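Local coordinates for major capsid protein (PDB 5J7O) that forms the major building block of the faustovirus capsid shell, its double jelly-roll subunits assembling as trimers, at the interface of chains A and B. Numbering follows the deposited sequence. Chains: chain A/B, major capsid protein.

The interface of chains A and B. Residues chain A 22, 25-26, 29; chain B 402, 404-405, 408.
A:Asn26 and A:Ile29, on the first turns of helix 22-38, face B:Glu404 at the start of helix 403-412, and the two helices approach at a slant, with CA of A:Asn26 7.2 Å from CA of B:Glu404. This is a small part of the packing between neighbouring subunits of the double jelly-roll capsid protein, pairing a helix near the amino terminus of one copy with the short helix after strand 389-401 of the next.

B:Glu404 lies across A:Asn26 at about a right angle. Its chain bends at chi2 (83°), which folds the carboxylate back over the amide oxygen: OD1 of A:Asn26 sits over the carboxylate face, 3.2 Å from CD of B:Glu404, with the amide and carboxylate planes turned 43° apart. At 3.5 Å and well above the amide plane, OE1 of B:Glu404 is packed against ND2 of A:Asn26, not bonded to it.

The same OD1 also takes part in a water bridge. Water 1 lies 2.8 Å from OD1 of A:Asn26, 2.6 Å from OD1 of A:Asn22 and 3.1 Å from the hydroxyl OG1 of B:Thr402, linking two side-chain amides one helical turn apart to the other chain. The methyl CG2 of B:Thr402 lies beside OD1 of A:Asn22, off to one side of the C=O direction.

Behind the water the contact turns greasy. CD2 of A:Leu25 comes across B:Ile405 at about a right angle, 3.6 Å from CG1. A:Ile29 has CG1 trans to its carbonyl carbon (chi1 -63°) and an extended chain beyond, sending CD1 out to touch B:Glu404 CB from the side and B:Ile408 CD1 tip to tip, 3.7 Å away.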
ATOM      1  N   ASN A  22      -0.505 -33.294  30.934  1.00 49.59           N
ATOM      2  CA  ASN A  22       0.355 -34.384  30.490  1.00 48.78           C
ATOM      3  C   ASN A  22       0.342 -35.562  31.455  1.00 51.20           C
ATOM      4  O   ASN A  22       0.578 -36.701  31.036  1.00 51.64           O
ATOM      5  CB  ASN A  22       1.783 -33.879  30.290  1.00 45.90           C
ATOM      6  CG  ASN A  22       2.647 -34.866  29.532  1.00 43.53           C
ATOM      7  OD1 ASN A  22       2.453 -35.085  28.336  1.00 41.95           O
ATOM      8  ND2 ASN A  22       3.610 -35.462  30.223  1.00 43.51           N
ATOM      9  N   LEU A  25      -2.786 -37.270  30.382  1.00 50.17           N
ATOM     10  CA  LEU A  25      -2.577 -37.940  29.103  1.00 48.50           C
ATOM     11  C   LEU A  25      -1.826 -39.255  29.277  1.00 49.44           C
ATOM     12  O   LEU A  25      -2.196 -40.272  28.679  1.00 49.65           O
ATOM     13  CB  LEU A  25      -1.825 -37.015  28.147  1.00 45.71           C
ATOM     14  CG  LEU A  25      -1.414 -37.592  26.792  1.00 43.44           C
ATOM     15  CD1 LEU A  25      -2.633 -37.986  25.974  1.00 42.21           C
ATOM     16  CD2 LEU A  25      -0.555 -36.594  26.035  1.00 42.02           C
ATOM     17  N   ASN A  26      -0.768 -39.256  30.092  1.00 50.37           N
ATOM     18  CA  ASN A  26      -0.016 -40.486  30.320  1.00 52.98           C
ATOM     19  C   ASN A  26      -0.872 -41.535  31.020  1.00 56.61           C
ATOM     20  O   ASN A  26      -0.807 -42.723  30.683  1.00 58.81           O
ATOM     21  CB  ASN A  26       1.247 -40.196  31.130  1.00 52.32           C
ATOM     22  CG  ASN A  26       2.370 -39.636  30.279  1.00 52.53           C
ATOM     23  OD1 ASN A  26       2.377 -39.795  29.059  1.00 51.83           O
ATOM     24  ND2 ASN A  26       3.331 -38.984  30.922  1.00 53.22           N
ATOM     25  N   ILE A  29      -3.038 -43.092  28.546  1.00 50.54           N
ATOM     26  CA  ILE A  29      -2.287 -44.047  27.734  1.00 48.72           C
ATOM     27  C   ILE A  29      -2.090 -45.351  28.496  1.00 50.30           C
ATOM     28  O   ILE A  29      -2.292 -46.444  27.953  1.00 51.44           O
ATOM     29  CB  ILE A  29      -0.941 -43.438  27.300  1.00 46.16           C
ATOM     30  CG1 ILE A  29      -1.169 -42.216  26.410  1.00 44.27           C
ATOM     31  CG2 ILE A  29      -0.096 -44.475  26.576  1.00 46.78           C
ATOM     32  CD1 ILE A  29       0.107 -41.507  26.009  1.00 43.71           C
TER
ATOM     33  N   THR B 402       6.660 -35.518  23.808  1.00 55.51           N
ATOM     34  CA  THR B 402       6.826 -36.499  24.868  1.00 56.29           C
ATOM     35  C   THR B 402       7.110 -37.880  24.278  1.00 55.44           C
ATOM     36  O   THR B 402       6.670 -38.195  23.168  1.00 58.40           O
ATOM     37  CB  THR B 402       5.579 -36.562  25.747  1.00 58.80           C
ATOM     38  OG1 THR B 402       4.468 -37.036  24.976  1.00 60.95           O
ATOM     39  CG2 THR B 402       5.253 -35.187  26.306  1.00 58.03           C
ATOM     40  N   GLU B 404       5.892 -40.774  25.114  1.00 52.47           N
ATOM     41  CA  GLU B 404       4.697 -41.602  24.987  1.00 51.38           C
ATOM     42  C   GLU B 404       3.944 -41.290  23.700  1.00 50.84           C
ATOM     43  O   GLU B 404       3.539 -42.202  22.969  1.00 50.86           O
ATOM     44  CB  GLU B 404       3.789 -41.410  26.202  1.00 51.46           C
ATOM     45  CG  GLU B 404       4.400 -41.844  27.527  1.00 54.57           C
ATOM     46  CD  GLU B 404       5.285 -40.779  28.146  1.00 58.44           C
ATOM     47  OE1 GLU B 404       5.752 -40.984  29.286  1.00 60.87           O
ATOM     48  OE2 GLU B 404       5.511 -39.736  27.498  1.00 59.82           O
ATOM     49  N   ILE B 405       3.744 -40.004  23.407  1.00 50.33           N
ATOM     50  CA  ILE B 405       3.028 -39.627  22.192  1.00 49.27           C
ATOM     51  C   ILE B 405       3.892 -39.864  20.958  1.00 51.70           C
ATOM     52  O   ILE B 405       3.370 -40.153  19.874  1.00 52.76           O
ATOM     53  CB  ILE B 405       2.555 -38.164  22.296  1.00 45.54           C
ATOM     54  CG1 ILE B 405       1.532 -38.023  23.422  1.00 45.60           C
ATOM     55  CG2 ILE B 405       1.945 -37.691  20.988  1.00 42.41           C
ATOM     56  CD1 ILE B 405       0.258 -38.807  23.184  1.00 45.28           C
ATOM     57  N   ILE B 408       3.566 -43.516  19.917  1.00 51.84           N
ATOM     58  CA  ILE B 408       2.204 -43.775  19.455  1.00 49.07           C
ATOM     59  C   ILE B 408       1.996 -43.197  18.060  1.00 46.99           C
ATOM     60  O   ILE B 408       1.441 -43.855  17.173  1.00 45.40           O
ATOM     61  CB  ILE B 408       1.180 -43.212  20.457  1.00 48.15           C
ATOM     62  CG1 ILE B 408       1.200 -44.023  21.755  1.00 49.31           C
ATOM     63  CG2 ILE B 408      -0.216 -43.204  19.850  1.00 46.35           C
ATOM     64  CD1 ILE B 408       0.314 -43.452  22.838  1.00 49.33           C
TER
HETATM   65  O   HOH W   1       2.537 -37.499  27.420  1.00 37.97           O